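Local coordinates for protein design 2L4HC2_11 (Synthetic construct, PDB 5J2L) that is a computationally designed helical hairpin that pairs with a second copy of itself, with specificity meant to come from buried hydrogen-bond networks, at residues K10-E13 with A14-L18; D19-R22 with K23-E26; Q36-T39 with D40-T43; E55-R58 with R59-Q63. All coordinates share one frame; numbering follows the deposited sequence.

Interaction 1: residues K10-E13 with A14-L18; sequences KLRE and AQREL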
# COMPACT_ATOMS: atom_id res chain seq x y z
N LYS A 10 11.34 22.63 2.18
CA LYS A 10 11.17 21.30 1.61
C LYS A 10 10.69 20.30 2.67
O LYS A 10 9.94 19.39 2.37
CB LYS A 10 12.47 20.84 0.94
CG LYS A 10 12.88 21.69 -0.27
CD LYS A 10 11.87 21.60 -1.41
CE LYS A 10 12.01 20.32 -2.23
NZ LYS A 10 10.94 20.19 -3.27
N LEU A 11 11.12 20.50 3.91
CA LEU A 11 10.69 19.67 5.01
C LEU A 11 9.20 19.89 5.26
O LEU A 11 8.46 18.93 5.46
CB LEU A 11 11.52 19.96 6.26
CG LEU A 11 13.00 19.52 6.19
CD1 LEU A 11 13.75 20.09 7.39
CD2 LEU A 11 13.07 18.00 6.19
N ARG A 12 8.75 21.15 5.19
CA ARG A 12 7.32 21.42 5.36
C ARG A 12 6.54 20.78 4.22
O ARG A 12 5.48 20.20 4.45
CB ARG A 12 7.02 22.91 5.46
CG ARG A 12 7.46 23.52 6.78
CD ARG A 12 6.90 24.89 7.00
NE ARG A 12 7.40 25.84 6.02
CZ ARG A 12 8.57 26.48 6.14
NH1 ARG A 12 9.34 26.24 7.18
NH2 ARG A 12 8.95 27.33 5.21
N GLU A 13 7.08 20.86 3.01
CA GLU A 13 6.48 20.23 1.84
C GLU A 13 6.29 18.72 2.08
O GLU A 13 5.21 18.18 1.84
CB GLU A 13 7.34 20.44 0.60
CG GLU A 13 6.77 19.80 -0.65
CD GLU A 13 7.67 19.96 -1.85
OE1 GLU A 13 8.78 20.39 -1.67
OE2 GLU A 13 7.25 19.67 -2.95
N ALA A 14 7.35 18.05 2.51
CA ALA A 14 7.30 16.61 2.75
C ALA A 14 6.29 16.27 3.83
O ALA A 14 5.54 15.30 3.69
CB ALA A 14 8.67 16.08 3.12
N GLN A 15 6.25 17.06 4.90
CA GLN A 15 5.30 16.81 5.96
C GLN A 15 3.88 16.98 5.47
O GLN A 15 3.01 16.20 5.85
CB GLN A 15 5.53 17.70 7.18
CG GLN A 15 4.51 17.43 8.30
CD GLN A 15 4.55 16.00 8.85
OE1 GLN A 15 5.61 15.50 9.25
NE2 GLN A 15 3.39 15.34 8.87
N ARG A 16 3.64 17.99 4.63
CA ARG A 16 2.31 18.16 4.08
C ARG A 16 1.94 16.93 3.27
O ARG A 16 0.83 16.39 3.39
CB ARG A 16 2.21 19.42 3.26
CG ARG A 16 2.31 20.69 4.09
CD ARG A 16 2.04 21.91 3.29
NE ARG A 16 2.37 23.11 4.04
CZ ARG A 16 3.50 23.82 3.88
NH1 ARG A 16 4.38 23.45 2.98
NH2 ARG A 16 3.73 24.90 4.61
N GLU A 17 2.90 16.44 2.48
CA GLU A 17 2.64 15.26 1.67
C GLU A 17 2.39 14.01 2.54
O GLU A 17 1.57 13.17 2.18
CB GLU A 17 3.75 15.00 0.68
CG GLU A 17 3.47 13.79 -0.19
CD GLU A 17 2.28 13.97 -1.09
OE1 GLU A 17 2.09 15.07 -1.57
OE2 GLU A 17 1.54 13.03 -1.29
N LEU A 18 3.11 13.89 3.66
CA LEU A 18 2.94 12.77 4.57
C LEU A 18 1.56 12.81 5.24
O LEU A 18 0.94 11.77 5.44
CB LEU A 18 4.07 12.72 5.59
CG LEU A 18 5.43 12.33 5.02
CD1 LEU A 18 6.50 12.49 6.08
CD2 LEU A 18 5.38 10.88 4.53

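Interaction 2: residues D19-R22 with K23-E26; sequences DKQR and KDTE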
# COMPACT_ATOMS: atom_id res chain seq x y z
N ASP A 19 1.07 14.01 5.54
CA ASP A 19 -0.27 14.18 6.10
C ASP A 19 -1.29 13.60 5.13
O ASP A 19 -2.18 12.83 5.52
CB ASP A 19 -0.59 15.65 6.38
CG ASP A 19 0.19 16.25 7.55
OD1 ASP A 19 0.72 15.51 8.34
OD2 ASP A 19 0.23 17.46 7.64
N LYS A 20 -1.14 13.96 3.86
CA LYS A 20 -2.01 13.44 2.82
C LYS A 20 -1.95 11.93 2.76
O LYS A 20 -2.98 11.26 2.66
CB LYS A 20 -1.68 14.03 1.45
CG LYS A 20 -2.60 13.50 0.35
CD LYS A 20 -2.36 14.18 -0.99
CE LYS A 20 -3.41 13.74 -2.01
NZ LYS A 20 -3.20 12.34 -2.49
N GLN A 21 -0.72 11.40 2.80
CA GLN A 21 -0.54 9.96 2.70
C GLN A 21 -1.21 9.25 3.86
O GLN A 21 -1.79 8.19 3.66
CB GLN A 21 0.94 9.59 2.63
CG GLN A 21 1.61 10.04 1.35
CD GLN A 21 0.87 9.53 0.13
OE1 GLN A 21 0.30 8.43 0.13
NE2 GLN A 21 0.85 10.34 -0.93
N ARG A 22 -1.16 9.85 5.05
CA ARG A 22 -1.81 9.26 6.20
C ARG A 22 -3.30 9.13 5.91
O ARG A 22 -3.91 8.09 6.21
CB ARG A 22 -1.56 10.09 7.48
CG ARG A 22 -0.15 10.00 8.04
CD ARG A 22 0.13 10.99 9.16
NE ARG A 22 -0.67 10.77 10.36
CZ ARG A 22 -0.56 11.50 11.51
NH1 ARG A 22 0.34 12.46 11.61
NH2 ARG A 22 -1.35 11.26 12.54
N LYS A 23 -3.87 10.15 5.29
CA LYS A 23 -5.29 10.15 4.96
C LYS A 23 -5.59 9.07 3.91
O LYS A 23 -6.58 8.34 4.03
CB LYS A 23 -5.70 11.55 4.48
CG LYS A 23 -5.65 12.60 5.59
CD LYS A 23 -5.95 14.01 5.07
CE LYS A 23 -5.74 15.04 6.17
NZ LYS A 23 -5.95 16.44 5.68
N ASP A 24 -4.72 8.96 2.91
CA ASP A 24 -4.89 7.98 1.85
C ASP A 24 -4.84 6.55 2.43
O ASP A 24 -5.63 5.69 2.03
CB ASP A 24 -3.84 8.18 0.74
CG ASP A 24 -4.09 9.47 -0.10
OD1 ASP A 24 -5.18 9.99 -0.03
OD2 ASP A 24 -3.20 9.92 -0.79
N THR A 25 -3.93 6.31 3.38
CA THR A 25 -3.82 5.00 4.03
C THR A 25 -5.12 4.64 4.72
O THR A 25 -5.57 3.50 4.64
CB THR A 25 -2.67 4.93 5.05
OG1 THR A 25 -1.41 5.12 4.39
CG2 THR A 25 -2.67 3.58 5.74
N GLU A 26 -5.73 5.62 5.41
CA GLU A 26 -6.97 5.36 6.11
C GLU A 26 -8.08 5.00 5.12
O GLU A 26 -8.92 4.15 5.41
CB GLU A 26 -7.39 6.55 7.00
CG GLU A 26 -8.66 6.30 7.81
CD GLU A 26 -8.52 5.18 8.82
OE1 GLU A 26 -7.42 4.93 9.28
OE2 GLU A 26 -9.52 4.58 9.14
O HOH W 1 -1.52 8.29 -1.98

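Interaction 3: residues Q36-T39 with D40-T43; sequences QRLT and DERT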
# COMPACT_ATOMS: atom_id res chain seq x y z
N GLN A 36 -14.08 -6.70 2.00
CA GLN A 36 -14.23 -7.90 2.82
C GLN A 36 -15.71 -8.16 3.13
O GLN A 36 -16.17 -9.30 3.05
CB GLN A 36 -13.42 -7.75 4.10
CG GLN A 36 -13.51 -8.91 5.07
CD GLN A 36 -12.98 -10.20 4.53
OE1 GLN A 36 -11.84 -10.29 4.04
NE2 GLN A 36 -13.80 -11.24 4.63
N ARG A 37 -16.44 -7.10 3.45
CA ARG A 37 -17.85 -7.23 3.76
C ARG A 37 -18.65 -7.70 2.55
O ARG A 37 -19.56 -8.52 2.69
CB ARG A 37 -18.44 -5.92 4.32
CG ARG A 37 -17.93 -5.55 5.72
CD ARG A 37 -18.82 -4.57 6.40
NE ARG A 37 -18.77 -3.19 5.96
CZ ARG A 37 -18.15 -2.17 6.61
NH1 ARG A 37 -17.51 -2.35 7.75
NH2 ARG A 37 -18.24 -0.95 6.12
N LEU A 38 -18.30 -7.22 1.36
CA LEU A 38 -18.97 -7.68 0.15
C LEU A 38 -18.74 -9.16 -0.06
O LEU A 38 -19.65 -9.88 -0.49
CB LEU A 38 -18.50 -6.94 -1.10
CG LEU A 38 -18.96 -5.51 -1.21
CD1 LEU A 38 -18.26 -4.87 -2.40
CD2 LEU A 38 -20.48 -5.51 -1.38
N THR A 39 -17.53 -9.60 0.24
CA THR A 39 -17.21 -11.00 0.10
C THR A 39 -18.17 -11.82 0.94
O THR A 39 -18.59 -12.90 0.53
CB THR A 39 -15.76 -11.29 0.52
OG1 THR A 39 -14.84 -10.56 -0.31
CG2 THR A 39 -15.48 -12.75 0.36
N ASP A 40 -18.48 -11.32 2.13
CA ASP A 40 -19.35 -12.00 3.08
C ASP A 40 -20.81 -12.01 2.61
O ASP A 40 -21.48 -13.05 2.68
CB ASP A 40 -19.24 -11.37 4.47
CG ASP A 40 -17.85 -11.58 5.08
OD1 ASP A 40 -17.12 -12.41 4.58
OD2 ASP A 40 -17.53 -10.89 6.02
N GLU A 41 -21.30 -10.87 2.12
CA GLU A 41 -22.68 -10.84 1.64
C GLU A 41 -22.87 -11.88 0.57
O GLU A 41 -23.90 -12.56 0.52
CB GLU A 41 -23.07 -9.50 1.02
CG GLU A 41 -23.22 -8.33 1.96
CD GLU A 41 -23.63 -7.11 1.18
OE1 GLU A 41 -23.77 -7.24 -0.02
OE2 GLU A 41 -23.82 -6.07 1.77
N ARG A 42 -21.87 -11.99 -0.29
CA ARG A 42 -21.90 -12.94 -1.38
C ARG A 42 -23.07 -12.61 -2.31
O ARG A 42 -23.72 -13.50 -2.86
CB ARG A 42 -21.95 -14.36 -0.88
CG ARG A 42 -21.91 -15.41 -1.97
CD ARG A 42 -21.69 -16.76 -1.42
NE ARG A 42 -21.71 -17.77 -2.46
CZ ARG A 42 -21.28 -19.03 -2.28
NH1 ARG A 42 -20.80 -19.39 -1.11
NH2 ARG A 42 -21.34 -19.91 -3.27
N THR A 43 -23.29 -11.32 -2.49
CA THR A 43 -24.29 -10.83 -3.42
C THR A 43 -23.56 -10.32 -4.68
O THR A 43 -24.18 -9.77 -5.59
CB THR A 43 -25.17 -9.69 -2.81
OG1 THR A 43 -24.35 -8.55 -2.47
CG2 THR A 43 -25.90 -10.17 -1.56

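Interaction 4: residues E55-R58 with R59-Q63; sequences EIIR and RLQEQ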
# COMPACT_ATOMS: atom_id res chain seq x y z
N GLU A 55 -8.10 -2.03 -8.10
CA GLU A 55 -8.03 -0.60 -7.78
C GLU A 55 -7.26 -0.34 -6.48
O GLU A 55 -6.47 0.61 -6.41
CB GLU A 55 -9.44 -0.00 -7.76
CG GLU A 55 -9.53 1.48 -7.38
CD GLU A 55 -8.78 2.42 -8.29
OE1 GLU A 55 -8.34 2.02 -9.35
OE2 GLU A 55 -8.65 3.57 -7.93
N ILE A 56 -7.45 -1.17 -5.45
CA ILE A 56 -6.68 -1.01 -4.23
C ILE A 56 -5.20 -1.14 -4.51
O ILE A 56 -4.40 -0.37 -4.00
CB ILE A 56 -7.04 -2.04 -3.12
CG1 ILE A 56 -8.46 -1.85 -2.61
CG2 ILE A 56 -6.04 -1.89 -1.96
CD1 ILE A 56 -8.70 -0.52 -1.93
N ILE A 57 -4.84 -2.11 -5.33
CA ILE A 57 -3.43 -2.30 -5.62
C ILE A 57 -2.86 -1.06 -6.29
O ILE A 57 -1.78 -0.60 -5.92
CB ILE A 57 -3.19 -3.57 -6.44
CG1 ILE A 57 -3.50 -4.79 -5.57
CG2 ILE A 57 -1.78 -3.61 -6.98
CD1 ILE A 57 -3.58 -6.10 -6.34
N ARG A 58 -3.58 -0.54 -7.26
CA ARG A 58 -3.14 0.64 -7.98
C ARG A 58 -2.86 1.77 -6.99
O ARG A 58 -1.84 2.45 -7.06
CB ARG A 58 -4.18 1.03 -9.03
CG ARG A 58 -3.74 2.08 -10.03
CD ARG A 58 -4.86 2.57 -10.86
NE ARG A 58 -5.81 3.28 -10.04
CZ ARG A 58 -5.60 4.51 -9.54
NH1 ARG A 58 -4.46 5.13 -9.81
NH2 ARG A 58 -6.50 5.09 -8.78
N ARG A 59 -3.78 1.96 -6.04
CA ARG A 59 -3.66 2.98 -5.02
C ARG A 59 -2.43 2.75 -4.13
O ARG A 59 -1.70 3.70 -3.82
CB ARG A 59 -4.94 3.04 -4.19
CG ARG A 59 -6.14 3.56 -4.98
CD ARG A 59 -7.36 3.75 -4.15
NE ARG A 59 -7.20 4.85 -3.22
CZ ARG A 59 -8.14 5.25 -2.33
NH1 ARG A 59 -9.29 4.63 -2.28
NH2 ARG A 59 -7.88 6.28 -1.54
N LEU A 60 -2.18 1.51 -3.75
CA LEU A 60 -1.00 1.23 -2.94
C LEU A 60 0.27 1.54 -3.71
O LEU A 60 1.21 2.09 -3.15
CB LEU A 60 -0.98 -0.24 -2.45
CG LEU A 60 -1.99 -0.61 -1.37
CD1 LEU A 60 -1.97 -2.12 -1.16
CD2 LEU A 60 -1.61 0.10 -0.08
N GLN A 61 0.27 1.20 -4.99
CA GLN A 61 1.43 1.44 -5.83
C GLN A 61 1.69 2.94 -5.94
O GLN A 61 2.84 3.38 -5.89
CB GLN A 61 1.22 0.81 -7.20
CG GLN A 61 1.21 -0.70 -7.18
CD GLN A 61 0.90 -1.28 -8.55
OE1 GLN A 61 0.26 -0.64 -9.39
NE2 GLN A 61 1.36 -2.50 -8.79
N GLU A 62 0.63 3.71 -6.08
CA GLU A 62 0.78 5.16 -6.14
C GLU A 62 1.33 5.71 -4.83
O GLU A 62 2.21 6.58 -4.84
CB GLU A 62 -0.55 5.84 -6.48
CG GLU A 62 -1.02 5.61 -7.91
CD GLU A 62 -2.31 6.31 -8.25
OE1 GLU A 62 -3.04 6.67 -7.35
OE2 GLU A 62 -2.56 6.50 -9.41
N GLN A 63 0.83 5.20 -3.71
CA GLN A 63 1.31 5.64 -2.41
C GLN A 63 2.79 5.37 -2.26
O GLN A 63 3.55 6.23 -1.82
CB GLN A 63 0.50 5.00 -1.27
CG GLN A 63 0.97 5.45 0.09
CD GLN A 63 0.05 5.04 1.21
OE1 GLN A 63 -0.20 3.85 1.47
NE2 GLN A 63 -0.48 6.06 1.88

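Interaction 1: residues K10-E13 with A14-L18
Ala-14 opens the 14-18 segment and bonds back one turn to Lys-10: its N reaches Lys-10 O at 2.9 Å. Its CB lies 3.6 Å from Lys-10 O. On the same side of the helix, Lys-10 NZ meets Glu-13 OE1 at 2.7 Å in a salt bridge. The ammonium comes in on the syn side of that oxygen, 16° out of the carboxylate plane. Gln-15 follows, with its N on Leu-11 O. Its side chain leads off the turn, and its NE2 bonds to Asp-19 of the same chain and to Glu-75 of the second subunit. Arg-16 closes the next backbone bond, N to Arg-12 O at 2.9 Å. The two arginine side chains run side by side in the same direction, with guanidinium planes 74° apart. Arg-16 CG stands beside its own backbone N (chi1 -69°), and this carries the extended chain back beside Arg-12, where Arg-16 NH1 comes 3.7 Å from Arg-12 CB. The like charges lie close, with Arg-12 NE 4.0 Å from Arg-16 NH2. Glu-17 N bonds to Glu-13 O, and its carboxylate turns onward to Gln-21. All of this lies on helix 7-41. Leu-11 packs on Ile-77 and Leu-18 on Ile-70 of helix 46-80, while Ala-14 packs on Ile-78 of the second subunit.

Interaction 2: residues D19-R22 with K23-E26
Asp-24 and Lys-20, one helical turn apart, meet through a salt bridge. Lys-20 NZ lies 3.0 Å from Asp-24 OD2, which accepts through its syn lone pair, on the side of the other oxygen. The lysine chain runs extended from CB to CE and then bends at its last torsion (chi4 -73°), which turns the ammonium in to the carboxylate. The backbone ties the same two residues, as Asp-24 N bonds to Lys-20 O at 2.9 Å in the carbonyl plane. Asp-24 OD2 has a second partner. A water donates to it at 2.6 Å and also donates to Gln-21 OE1 at 2.8 Å. The water thus bridges an amide and a carboxylate whose planes stand 77° apart, and which do not bond directly. OD2 therefore takes one bond from the ammonium and one from the water, which would favour the charged carboxylate. Lys-23 follows a different course. Its CG lies 3.5 Å from Asp-19 O, and its extended chain then leads away from the turn. Its N bonds to Asp-19 O at 3.2 Å. Beyond the turn, Gln-21 NE2 bonds to Glu-17, and Arg-22 makes a salt bridge to Glu-75 of the second subunit. Lys-20 and Asp-24 form an i to i+4 salt bridge on a helix surface. Next to it, Gln-21 OE1 and Thr-25 OG1 both accept from Gln-63 NE2 of helix 46-80, a buried polar cluster consistent with the hydrogen-bond networks designed into this helical bundle.

Interaction 3: residues Q36-T39 with D40-T43
Gln-36 and Asp-40 face each other across one turn near the end of helix 7-41. Gln-36 NE2 comes 3.5 Å from Asp-40 OD1, with the amide and carboxylate planes 55° apart. The glutamine chain bends at its second torsion (chi2 63°), and this brings the amide round to the acid. Asp-40 lies back over the turn, with its CB 3.4 Å from Arg-37 O and its CG 3.5 Å from Gln-36 O. Leu-38 and Glu-41 meet more loosely, Leu-38 CD2 being 4.0 Å from Glu-41 OE1. That same oxygen accepts a hydrogen bond of 2.8 Å from Thr-43 OG1, which approaches nearly in line with the C-O bond.

These contacts lie at the C-terminal end of helix 7-41, where the chain starts its turn towards helix 46-80 in a helical hairpin. Arg-42 is the first residue to leave helical backbone angles, and its phi is positive (61°). Its N still bonds to Leu-38 O, at 3.1 Å. One residue earlier Glu-41 N bonds to Arg-37 O at 3.0 Å. The bond between Glu-41 and Thr-43 spans Arg-42 and links the last helical residue to the connection.

Further out, Thr-39 OG1 bonds back to Ile-35 O, and Leu-38 and Thr-39 both pack on Leu-49 of helix 46-80. Two charged ends reach the second subunit. Asp-40 OD1 makes a salt bridge to Arg-54 of that subunit, whose side chain also packs on Gln-36, and Arg-42 NH1 makes one to Asp-47 of that subunit.

Interaction 4: residues E55-R58 with R59-Q63
A salt-bridge network of Glu-55, Arg-58 and Glu-62 runs along the surface of helix 46-80. Arg-58, in the middle, links Glu-55 to Glu-62, the second link being less sure. It grips Glu-55 side-on with two nitrogens. NE meets OE1 of Glu-55 at 2.9 Å, almost straight at 177°, and NH2 meets OE2 of Glu-55 at 2.8 Å. Both oxygens lie in or close to the guanidinium plane, so the pair of bonds fixes the rotation of the group. The bend at the third torsion of Arg-58 (chi3 66°) turns its guanidinium to this carboxylate. Glu-62 stands on the other branch, its OE2 at the edge of the guanidinium towards NH1. The atoms there are modelled too close together, so this half of the network is doubtful in detail.

Arg-59 crosses Glu-55 at a slant, its CG 3.9 Å from Glu-55 OE2. Its guanidinium goes elsewhere, to a salt bridge with Glu-27. On the buried side, Ile-56 CG2 meets Leu-60 CD1 at 4.2 Å. Gln-61, which is partly exposed, lays its amide near the branch methyl of Ile-57, with NE2 3.8 Å from Ile-57 CG2. The backbone bonds are regular, as in Leu-60 N to Ile-56 O at 2.9 Å.

Ile-56 packs on Leu-32 and Ile-35, and Leu-60 on Ile-28, all on helix 7-41. Ile-57 lies on Leu-60 of the second subunit, and Leu-60 of this chain on Leu-67 of that subunit.

Interactions 1, 2 and 3 follow one another along helix 7-41, and interaction 4 comes later on helix 46-80. Interactions 1 and 2 adjoin in sequence, their centres about 13 Å apart. Interactions 1 and 3 lie on opposite sides of the chain's centre, with centres about 38 Å apart. Interaction 4 is near the middle, with its centre about 13 Å from that of interaction 2 and about 21 Å from those of interactions 1 and 3. Interactions 1 and 2 are joined by side-chain hydrogen bonds, and interactions 2 and 4 meet across the helices at Gln-63. All four reach the second subunit, so local helix contacts and dimer packing are combined along the length of the hairpin.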